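Local coordinates for protein Hcp1 family type VI secretion system effector (Salmonella typhimurium, PDB 5XHH) that probably assembles into hexameric rings that stack into the inner tube of the type VI secretion system, as other Hcp proteins do, at residues A[130-136]-A[149-155]; A[78-84]-A[98-104]; A[92-96]-A[135-139]. All coordinates share one frame; numbering follows the deposited sequence.

Contact 1 of 3, residues A[130-136]-A[149-155]; sequences STVKQEY and ITAGYDF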
loop_
_atom_site.group_PDB
_atom_site.type_symbol
_atom_site.label_atom_id
_atom_site.label_comp_id
_atom_site.label_asym_id
_atom_site.label_seq_id
_atom_site.Cartn_x
_atom_site.Cartn_y
_atom_site.Cartn_z
ATOM N N SER A 130 2.795 -10.530 0.783
ATOM C CA SER A 130 2.437 -11.828 1.325
ATOM C C SER A 130 1.885 -11.767 2.741
ATOM O O SER A 130 1.208 -12.710 3.148
ATOM C CB SER A 130 3.631 -12.788 1.256
ATOM O OG SER A 130 4.808 -12.142 1.646
ATOM N N THR A 131 2.124 -10.688 3.496
ATOM C CA THR A 131 1.542 -10.573 4.828
ATOM C C THR A 131 1.074 -9.151 5.080
ATOM O O THR A 131 1.691 -8.183 4.618
ATOM C CB THR A 131 2.520 -10.954 5.961
ATOM O OG1 THR A 131 3.275 -9.796 6.332
ATOM C CG2 THR A 131 3.476 -12.062 5.536
ATOM N N VAL A 132 -0.005 -9.035 5.856
ATOM C CA VAL A 132 -0.535 -7.728 6.236
ATOM C C VAL A 132 -0.956 -7.774 7.691
ATOM O O VAL A 132 -1.506 -8.775 8.167
ATOM C CB VAL A 132 -1.719 -7.281 5.345
ATOM C CG1 VAL A 132 -2.861 -8.277 5.388
ATOM C CG2 VAL A 132 -2.215 -5.880 5.743
ATOM N N LYS A 133 -0.707 -6.678 8.397
ATOM C CA LYS A 133 -1.148 -6.544 9.779
ATOM C C LYS A 133 -1.778 -5.175 9.931
ATOM O O LYS A 133 -1.140 -4.162 9.626
ATOM C CB LYS A 133 0.015 -6.709 10.757
ATOM C CG LYS A 133 -0.321 -6.223 12.144
ATOM C CD LYS A 133 0.641 -6.775 13.180
ATOM C CE LYS A 133 -0.054 -7.812 14.063
ATOM N NZ LYS A 133 0.748 -8.211 15.268
ATOM N N GLN A 134 -3.016 -5.127 10.395
ATOM C CA GLN A 134 -3.684 -3.850 10.565
ATOM C C GLN A 134 -3.842 -3.536 12.045
ATOM O O GLN A 134 -4.067 -4.433 12.863
ATOM C CB GLN A 134 -5.035 -3.828 9.829
ATOM C CG GLN A 134 -6.231 -4.382 10.541
ATOM C CD GLN A 134 -7.517 -4.258 9.693
ATOM O OE1 GLN A 134 -8.343 -3.368 9.915
ATOM N NE2 GLN A 134 -7.681 -5.155 8.740
ATOM N N GLU A 135 -3.698 -2.251 12.362
ATOM C CA GLU A 135 -3.897 -1.675 13.681
ATOM C C GLU A 135 -4.879 -0.524 13.564
ATOM O O GLU A 135 -4.686 0.384 12.752
ATOM C CB GLU A 135 -2.575 -1.157 14.266
ATOM C CG GLU A 135 -1.521 -2.236 14.427
ATOM C CD GLU A 135 -0.156 -1.663 14.769
ATOM O OE1 GLU A 135 0.788 -1.877 13.979
ATOM O OE2 GLU A 135 -0.040 -0.981 15.812
ATOM N N TYR A 136 -5.923 -0.564 14.377
ATOM C CA TYR A 136 -6.925 0.480 14.472
ATOM C C TYR A 136 -6.889 1.042 15.886
ATOM O O TYR A 136 -6.833 0.280 16.850
ATOM C CB TYR A 136 -8.327 -0.080 14.147
ATOM C CG TYR A 136 -9.429 0.955 14.253
ATOM C CD1 TYR A 136 -9.786 1.732 13.154
ATOM C CD2 TYR A 136 -10.110 1.159 15.450
ATOM C CE1 TYR A 136 -10.775 2.692 13.255
ATOM C CE2 TYR A 136 -11.097 2.115 15.558
ATOM C CZ TYR A 136 -11.433 2.870 14.457
ATOM O OH TYR A 136 -12.422 3.816 14.549
ATOM N N ILE A 149 -6.895 -2.163 18.400
ATOM C CA ILE A 149 -7.280 -3.484 17.914
ATOM C C ILE A 149 -6.345 -3.838 16.768
ATOM O O ILE A 149 -6.099 -3.009 15.888
ATOM C CB ILE A 149 -8.749 -3.492 17.451
ATOM C CG1 ILE A 149 -9.626 -2.763 18.468
ATOM C CG2 ILE A 149 -9.246 -4.903 17.213
ATOM C CD1 ILE A 149 -9.564 -3.360 19.839
ATOM N N THR A 150 -5.818 -5.058 16.772
ATOM C CA THR A 150 -4.838 -5.458 15.778
ATOM C C THR A 150 -5.151 -6.863 15.290
ATOM O O THR A 150 -5.646 -7.705 16.043
ATOM C CB THR A 150 -3.399 -5.426 16.334
ATOM O OG1 THR A 150 -3.129 -4.152 16.923
ATOM C CG2 THR A 150 -2.412 -5.629 15.225
ATOM N N ALA A 151 -4.843 -7.112 14.025
ATOM C CA ALA A 151 -4.989 -8.446 13.471
ATOM C C ALA A 151 -4.132 -8.523 12.219
ATOM O O ALA A 151 -4.028 -7.550 11.477
ATOM C CB ALA A 151 -6.447 -8.761 13.129
ATOM N N GLY A 152 -3.529 -9.674 11.988
ATOM C CA GLY A 152 -2.648 -9.811 10.851
ATOM C C GLY A 152 -2.625 -11.240 10.377
ATOM O O GLY A 152 -2.970 -12.167 11.117
ATOM N N TYR A 153 -2.197 -11.409 9.129
ATOM C CA TYR A 153 -2.124 -12.741 8.560
ATOM C C TYR A 153 -1.014 -12.798 7.520
ATOM O O TYR A 153 -0.765 -11.833 6.772
ATOM C CB TYR A 153 -3.478 -13.146 7.951
ATOM C CG TYR A 153 -3.670 -14.625 7.667
ATOM C CD1 TYR A 153 -4.096 -15.503 8.666
ATOM C CD2 TYR A 153 -3.467 -15.137 6.395
ATOM C CE1 TYR A 153 -4.292 -16.856 8.399
ATOM C CE2 TYR A 153 -3.662 -16.483 6.121
ATOM C CZ TYR A 153 -4.077 -17.336 7.125
ATOM O OH TYR A 153 -4.276 -18.674 6.842
ATOM N N ASP A 154 -0.379 -13.969 7.475
ATOM C CA ASP A 154 0.680 -14.326 6.536
ATOM C C ASP A 154 0.074 -15.284 5.520
ATOM O O ASP A 154 -0.272 -16.415 5.865
ATOM C CB ASP A 154 1.841 -14.974 7.294
ATOM C CG ASP A 154 2.989 -15.410 6.399
ATOM O OD1 ASP A 154 2.784 -15.779 5.225
ATOM O OD2 ASP A 154 4.124 -15.387 6.908
ATOM N N PHE A 155 -0.049 -14.844 4.272
ATOM C CA PHE A 155 -0.680 -15.681 3.261
ATOM C C PHE A 155 0.283 -16.651 2.606
ATOM O O PHE A 155 -0.171 -17.541 1.883
ATOM C CB PHE A 155 -1.348 -14.816 2.190
ATOM C CG PHE A 155 -2.494 -14.002 2.719
ATOM C CD1 PHE A 155 -3.771 -14.529 2.772
ATOM C CD2 PHE A 155 -2.283 -12.723 3.201
ATOM C CE1 PHE A 155 -4.823 -13.783 3.282
ATOM C CE2 PHE A 155 -3.323 -11.979 3.702
ATOM C CZ PHE A 155 -4.590 -12.505 3.746
#

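Contact 2 of 3, residues A[78-84]-A[98-104]; sequences HIPQAIL and KYTFTDL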
loop_
_atom_site.group_PDB
_atom_site.type_symbol
_atom_site.label_atom_id
_atom_site.label_comp_id
_atom_site.label_asym_id
_atom_site.label_seq_id
_atom_site.Cartn_x
_atom_site.Cartn_y
_atom_site.Cartn_z
ATOM N N HIS A 78 12.676 -7.329 -4.312
ATOM C CA HIS A 78 11.837 -7.563 -3.146
ATOM C C HIS A 78 11.893 -6.358 -2.214
ATOM O O HIS A 78 12.943 -5.733 -2.046
ATOM C CB HIS A 78 12.305 -8.860 -2.464
ATOM C CG HIS A 78 12.071 -8.937 -0.984
ATOM N ND1 HIS A 78 10.985 -9.589 -0.432
ATOM C CD2 HIS A 78 12.829 -8.525 0.060
ATOM C CE1 HIS A 78 11.062 -9.531 0.886
ATOM N NE2 HIS A 78 12.171 -8.890 1.210
ATOM N N ILE A 79 10.745 -6.000 -1.658
ATOM C CA ILE A 79 10.609 -4.910 -0.697
ATOM C C ILE A 79 10.323 -5.529 0.669
ATOM O O ILE A 79 9.299 -6.205 0.820
ATOM C CB ILE A 79 9.483 -3.948 -1.086
ATOM C CG1 ILE A 79 9.748 -3.323 -2.450
ATOM C CG2 ILE A 79 9.313 -2.901 -0.008
ATOM C CD1 ILE A 79 8.533 -2.618 -3.022
ATOM N N PRO A 80 11.195 -5.349 1.669
ATOM C CA PRO A 80 10.918 -5.954 2.995
ATOM C C PRO A 80 9.597 -5.518 3.612
ATOM O O PRO A 80 8.793 -6.377 3.986
ATOM C CB PRO A 80 12.130 -5.514 3.836
ATOM C CG PRO A 80 13.253 -5.412 2.809
ATOM C CD PRO A 80 12.587 -4.875 1.550
ATOM N N GLN A 81 9.321 -4.218 3.714
ATOM C CA GLN A 81 8.047 -3.819 4.296
ATOM C C GLN A 81 7.582 -2.482 3.726
ATOM O O GLN A 81 8.344 -1.744 3.089
ATOM C CB GLN A 81 8.112 -3.767 5.838
ATOM C CG GLN A 81 8.635 -2.487 6.430
ATOM C CD GLN A 81 8.326 -2.329 7.925
ATOM O OE1 GLN A 81 8.451 -1.239 8.457
ATOM N NE2 GLN A 81 7.939 -3.415 8.598
ATOM N N ALA A 82 6.298 -2.203 3.955
ATOM C CA ALA A 82 5.670 -0.939 3.605
ATOM C C ALA A 82 4.603 -0.652 4.646
ATOM O O ALA A 82 3.944 -1.569 5.118
ATOM C CB ALA A 82 5.036 -0.978 2.203
ATOM N N ILE A 83 4.429 0.616 4.996
ATOM C CA ILE A 83 3.504 1.003 6.051
ATOM C C ILE A 83 2.553 2.038 5.487
ATOM O O ILE A 83 2.985 3.095 5.015
ATOM C CB ILE A 83 4.227 1.561 7.284
ATOM C CG1 ILE A 83 5.232 0.540 7.819
ATOM C CG2 ILE A 83 3.203 1.930 8.338
ATOM C CD1 ILE A 83 6.102 1.060 8.975
ATOM N N LEU A 84 1.263 1.742 5.538
ATOM C CA LEU A 84 0.226 2.635 5.058
ATOM C C LEU A 84 -0.501 3.169 6.280
ATOM O O LEU A 84 -1.009 2.391 7.087
ATOM C CB LEU A 84 -0.722 1.899 4.105
ATOM C CG LEU A 84 -1.683 2.714 3.235
ATOM C CD1 LEU A 84 -2.469 1.791 2.299
ATOM C CD2 LEU A 84 -2.650 3.517 4.083
ATOM N N LYS A 98 -3.653 1.877 10.439
ATOM C CA LYS A 98 -2.330 1.510 9.930
ATOM C C LYS A 98 -2.314 0.084 9.382
ATOM O O LYS A 98 -2.800 -0.841 10.030
ATOM C CB LYS A 98 -1.275 1.666 11.034
ATOM C CG LYS A 98 0.128 1.215 10.667
ATOM C CD LYS A 98 1.160 1.785 11.685
ATOM C CE LYS A 98 2.424 0.947 11.739
ATOM N NZ LYS A 98 3.593 1.552 12.503
ATOM N N TYR A 99 -1.771 -0.093 8.181
ATOM C CA TYR A 99 -1.483 -1.412 7.634
ATOM C C TYR A 99 0.022 -1.547 7.459
ATOM O O TYR A 99 0.662 -0.682 6.848
ATOM C CB TYR A 99 -2.160 -1.653 6.276
ATOM C CG TYR A 99 -3.655 -1.460 6.247
ATOM C CD1 TYR A 99 -4.515 -2.446 6.708
ATOM C CD2 TYR A 99 -4.207 -0.305 5.725
ATOM C CE1 TYR A 99 -5.905 -2.269 6.670
ATOM C CE2 TYR A 99 -5.573 -0.114 5.689
ATOM C CZ TYR A 99 -6.415 -1.103 6.161
ATOM O OH TYR A 99 -7.759 -0.900 6.106
ATOM N N THR A 100 0.577 -2.636 7.958
ATOM C CA THR A 100 1.991 -2.962 7.787
ATOM C C THR A 100 2.057 -4.198 6.902
ATOM O O THR A 100 1.600 -5.274 7.297
ATOM C CB THR A 100 2.670 -3.196 9.139
ATOM O OG1 THR A 100 2.587 -1.995 9.913
ATOM C CG2 THR A 100 4.117 -3.549 8.949
ATOM N N PHE A 101 2.579 -4.029 5.696
ATOM C CA PHE A 101 2.727 -5.105 4.729
ATOM C C PHE A 101 4.185 -5.542 4.717
ATOM O O PHE A 101 5.090 -4.729 4.937
ATOM C CB PHE A 101 2.335 -4.669 3.310
ATOM C CG PHE A 101 0.996 -3.987 3.202
ATOM C CD1 PHE A 101 0.886 -2.612 3.340
ATOM C CD2 PHE A 101 -0.143 -4.711 2.894
ATOM C CE1 PHE A 101 -0.355 -1.975 3.206
ATOM C CE2 PHE A 101 -1.370 -4.094 2.763
ATOM C CZ PHE A 101 -1.482 -2.728 2.919
ATOM N N THR A 102 4.416 -6.827 4.446
ATOM C CA THR A 102 5.788 -7.287 4.276
ATOM C C THR A 102 5.926 -8.106 3.005
ATOM O O THR A 102 4.956 -8.677 2.504
ATOM C CB THR A 102 6.283 -8.148 5.451
ATOM O OG1 THR A 102 5.614 -9.409 5.427
ATOM C CG2 THR A 102 6.066 -7.455 6.778
ATOM N N ASP A 103 7.168 -8.178 2.515
ATOM C CA ASP A 103 7.539 -9.028 1.385
ATOM C C ASP A 103 6.707 -8.665 0.152
ATOM O O ASP A 103 5.841 -9.408 -0.311
ATOM C CB ASP A 103 7.388 -10.508 1.759
ATOM C CG ASP A 103 7.703 -11.443 0.612
ATOM O OD1 ASP A 103 8.728 -11.232 -0.067
ATOM O OD2 ASP A 103 6.910 -12.383 0.390
ATOM N N LEU A 104 6.997 -7.485 -0.366
ATOM C CA LEU A 104 6.229 -6.908 -1.453
ATOM C C LEU A 104 7.032 -6.912 -2.746
ATOM O O LEU A 104 8.268 -6.871 -2.735
ATOM C CB LEU A 104 5.797 -5.473 -1.123
ATOM C CG LEU A 104 4.957 -5.280 0.144
ATOM C CD1 LEU A 104 5.834 -4.964 1.390
ATOM C CD2 LEU A 104 3.866 -4.215 -0.066
#

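Contact 3 of 3, residues A[92-96]-A[135-139]; sequences NPLEY and EYVVQ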
loop_
_atom_site.group_PDB
_atom_site.type_symbol
_atom_site.label_atom_id
_atom_site.label_comp_id
_atom_site.label_asym_id
_atom_site.label_seq_id
_atom_site.Cartn_x
_atom_site.Cartn_y
_atom_site.Cartn_z
ATOM N N ASN A 92 -7.024 17.379 14.830
ATOM C CA ASN A 92 -6.666 16.102 15.437
ATOM C C ASN A 92 -5.937 15.213 14.449
ATOM O O ASN A 92 -6.528 14.735 13.483
ATOM C CB ASN A 92 -7.902 15.368 15.952
ATOM C CG ASN A 92 -7.579 13.970 16.459
ATOM O OD1 ASN A 92 -6.463 13.698 16.918
ATOM N ND2 ASN A 92 -8.551 13.071 16.362
ATOM N N PRO A 93 -4.651 14.962 14.707
ATOM C CA PRO A 93 -3.823 14.210 13.759
ATOM C C PRO A 93 -3.698 12.714 14.031
ATOM O O PRO A 93 -2.957 12.055 13.300
ATOM C CB PRO A 93 -2.451 14.893 13.921
ATOM C CG PRO A 93 -2.567 15.813 15.160
ATOM C CD PRO A 93 -3.855 15.471 15.831
ATOM N N LEU A 94 -4.389 12.161 15.034
ATOM C CA LEU A 94 -4.156 10.767 15.400
ATOM C C LEU A 94 -4.385 9.848 14.206
ATOM O O LEU A 94 -5.473 9.808 13.618
ATOM C CB LEU A 94 -5.042 10.333 16.565
ATOM C CG LEU A 94 -5.040 8.807 16.769
ATOM C CD1 LEU A 94 -3.665 8.285 17.126
ATOM C CD2 LEU A 94 -6.015 8.394 17.827
ATOM N N GLU A 95 -3.341 9.111 13.861
ATOM C CA GLU A 95 -3.377 8.122 12.795
ATOM C C GLU A 95 -4.172 6.937 13.311
ATOM O O GLU A 95 -3.641 6.006 13.920
ATOM C CB GLU A 95 -1.960 7.761 12.386
ATOM C CG GLU A 95 -1.187 9.019 11.983
ATOM C CD GLU A 95 0.315 8.833 11.982
ATOM O OE1 GLU A 95 0.796 7.699 12.209
ATOM O OE2 GLU A 95 1.018 9.834 11.753
ATOM N N TYR A 96 -5.478 6.996 13.091
ATOM C CA TYR A 96 -6.327 5.939 13.597
ATOM C C TYR A 96 -6.127 4.632 12.839
ATOM O O TYR A 96 -6.498 3.583 13.380
ATOM C CB TYR A 96 -7.809 6.366 13.566
ATOM C CG TYR A 96 -8.357 6.606 12.178
ATOM C CD1 TYR A 96 -8.132 7.812 11.533
ATOM C CD2 TYR A 96 -9.100 5.633 11.517
ATOM C CE1 TYR A 96 -8.619 8.045 10.260
ATOM C CE2 TYR A 96 -9.602 5.854 10.236
ATOM C CZ TYR A 96 -9.351 7.068 9.615
ATOM O OH TYR A 96 -9.821 7.318 8.346
ATOM N N GLU A 135 -3.698 -2.251 12.362
ATOM C CA GLU A 135 -3.897 -1.675 13.681
ATOM C C GLU A 135 -4.879 -0.524 13.564
ATOM O O GLU A 135 -4.686 0.384 12.752
ATOM C CB GLU A 135 -2.575 -1.157 14.266
ATOM C CG GLU A 135 -1.521 -2.236 14.427
ATOM C CD GLU A 135 -0.156 -1.663 14.769
ATOM O OE1 GLU A 135 0.788 -1.877 13.979
ATOM O OE2 GLU A 135 -0.040 -0.981 15.812
ATOM N N TYR A 136 -5.923 -0.564 14.377
ATOM C CA TYR A 136 -6.925 0.480 14.472
ATOM C C TYR A 136 -6.889 1.042 15.886
ATOM O O TYR A 136 -6.833 0.280 16.850
ATOM C CB TYR A 136 -8.327 -0.080 14.147
ATOM C CG TYR A 136 -9.429 0.955 14.253
ATOM C CD1 TYR A 136 -9.786 1.732 13.154
ATOM C CD2 TYR A 136 -10.110 1.159 15.450
ATOM C CE1 TYR A 136 -10.775 2.692 13.255
ATOM C CE2 TYR A 136 -11.097 2.115 15.558
ATOM C CZ TYR A 136 -11.433 2.870 14.457
ATOM O OH TYR A 136 -12.422 3.816 14.549
ATOM N N VAL A 137 -6.938 2.363 16.017
ATOM C CA VAL A 137 -6.923 3.019 17.324
ATOM C C VAL A 137 -8.284 3.662 17.571
ATOM O O VAL A 137 -8.618 4.693 16.974
ATOM C CB VAL A 137 -5.812 4.065 17.433
ATOM C CG1 VAL A 137 -5.904 4.759 18.789
ATOM C CG2 VAL A 137 -4.437 3.429 17.212
ATOM N N VAL A 138 -9.069 3.077 18.472
ATOM C CA VAL A 138 -10.349 3.675 18.831
ATOM C C VAL A 138 -10.098 4.928 19.664
ATOM O O VAL A 138 -9.146 4.987 20.454
ATOM C CB VAL A 138 -11.222 2.644 19.570
ATOM C CG1 VAL A 138 -10.473 2.072 20.763
ATOM C CG2 VAL A 138 -12.555 3.250 19.995
ATOM N N GLN A 139 -10.935 5.950 19.469
ATOM C CA GLN A 139 -10.742 7.255 20.116
ATOM C C GLN A 139 -11.837 7.634 21.124
ATOM O O GLN A 139 -12.769 6.869 21.379
ATOM C CB GLN A 139 -10.638 8.350 19.051
ATOM C CG GLN A 139 -9.357 8.292 18.250
ATOM C CD GLN A 139 -9.440 9.017 16.915
ATOM O OE1 GLN A 139 -9.010 10.162 16.794
ATOM N NE2 GLN A 139 -9.973 8.342 15.902
#

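Contact 1 of 3, residues A[130-136]-A[149-155]
Lys133 and Thr150 form the tightest side-chain meeting between 130-136 and 149-155. Lys133 CE lies 3.4 Å from Thr150 CG2, closer than usual van der Waals contact. The lysine chain runs out with CG anti to its backbone N (chi1 165°), then bends at chi3, and its aliphatic part slants across the methyl. Glu135 CG lies alongside the same threonine, 3.5 Å from Thr150 OG1 and close to the methyl as well. Farther along the same face, Thr131 CG2 sits 3.5 Å from Asp154 CG, methyl against carboxylate. Asp154 OD1 itself is bound by the backbone N of Ala157. Gly152 brings no side chain, and here the strands close to 3.8 Å between Lys133 CA and Gly152 CA. On the opposite face Val132 CG1 touches the ring edge of Phe155. Ser130 O also lies at that edge, and the Tyr153 CD2 corner stands over one face of the ring. The backbones are antiparallel, and seven hydrogen bonds join them, from Phe155 N to Ser130 O (2.7 Å) through Tyr136 N to Ile149 O (2.9 Å). Outward, Val132 rests on Trp32, and Phe155 reaches Ile34, Val51 and Val53 of the second sheet. The cohesion of this hairpin is therefore mainly backbone hydrogen bonding, with no side-chain hydrogen bond or salt bridge across it; its apolar contact is confined to the Val132 and Phe155 end, while Ile149 and Ala151 are exposed.

Contact 2 of 3, residues A[78-84]-A[98-104]
The His78 ring meets the carboxylate of Asp103 at its edge, the two planes 40° apart. Asp103 OD1 lies 2.8 Å from His78 ND1, but it also stands close to His78 CE1. The N-H therefore points well off the oxygen (124°), and the hydrogen bond is weak. Asp103 OD2 has other partners: a salt bridge from Lys156 and a probable hydrogen bond with Ser130 OG. The Phe101 ring also takes its neighbours at the edge, with Leu84 CB 4.0 Å from Phe101 CE1 and Ala82 O near the ring plane. With Phe101 CG anti to the carbonyl carbon (chi1 -50°), the ring leans across to Leu84 on the partner strand. The Phe129 ring packs against it from the second sheet. The Tyr99 ring is touched by Leu84 CD1 and meets Trp32 edge-to-face.

Away from the rings, both methyls of Leu104, CD1 and CD2, lie 4.1 Å from Ala82 CB, and Ile79 CB faces Leu104 CB. Across the other face, Ile83 CG2 rests on the extended Lys98 chain, 3.6 Å from Lys98 CE. The backbones pair antiparallel throughout, with one irregularity near the His78 end. There Asp103 and Leu104 both face Ile79, a G1 beta bulge. Asp103 takes a positive phi, and Asp103 N reaches Pro80 O at 2.8 Å from above the carbonyl plane. Leu104 N bonds to Ile79 O and Ile79 N to Leu104 O, so pairing resumes past the bulge.

The bulge lies where the chain turns from strand 97-102 into strand 104-113, and so passes between the two sheets. Strand 3-9 flanks strand 79-88, with Ile5 and Leu7 against Leu84. Strand 131-137 flanks strand 97-102. Strands 51-61 and 121-129 close over the face of Leu84, Phe101 and Leu104.

Contact 3 of 3, residues A[92-96]-A[135-139]
Tyr96 and Tyr136 meet ring to ring: Tyr136 CE1 comes to the edge of the Tyr96 ring, near its plane, 3.8 Å from Tyr96 CD2. Tyr96 CG sits between the backbone N and the carbonyl carbon (chi1 64°), and Leu94 O lies at another part of the ring edge. Gln139 reaches back over the loop from the other end of 135-139. Its side chain approaches those of Asn92 and Leu94 from the opposite direction. Asn92 ND2 donates to Gln139 OE1 at 3.0 Å. The oxygen lies in the amide plane of Asn92, yet the two amides are turned 53° apart. Leu94 CD2 lies against a face of the Gln139 amide, 3.4 Å from Gln139 CG. Roughly at a right angle to that direction, the same methyl touches Val137 CG1 at 3.8 Å. Gln139 NE2 lies 3.7 Å from Tyr96 CB.

One backbone bond joins the segments, from Val137 N to Tyr96 O at 2.9 Å. Within the loop, Asn92 OD1 accepts from Leu94 N, 3.2 Å away, an Asx turn. Glu95 is the centre of an inverse gamma turn; its side chain leaves the contact and binds His21. Asn92 is thus used twice, its OD1 to shape its own turn and its ND2 to grip Gln139. Two hydrogen bonds, one backbone and one amide to amide, and a small apolar patch around Leu94 CD2 join the loop to the strand end at the surface.

Contacts 1 and 2 are adjacent hairpins of one antiparallel sheet, their centres about 11 Å apart; strands 97-102 and 131-137 are neighbours in it. Probable hydrogen bonds, Ser130 OG with Asp103 OD2 and Thr131 OG1 with Thr102 OG1, join them near the corners the chain makes at 103 and 130. Along the chain contact 2 closes before contact 1 opens, while the segments of contacts 2 and 3 alternate. The centre of contact 3 lies about 16 Å from contact 1 and 19 Å from contact 2. It shares Glu135 and Tyr136 with contact 1, and a probable hydrogen bond from Glu135 N to Lys98 O joins it to contact 2. Together they span four neighbouring strands of one sheet of the barrel-like Hcp fold.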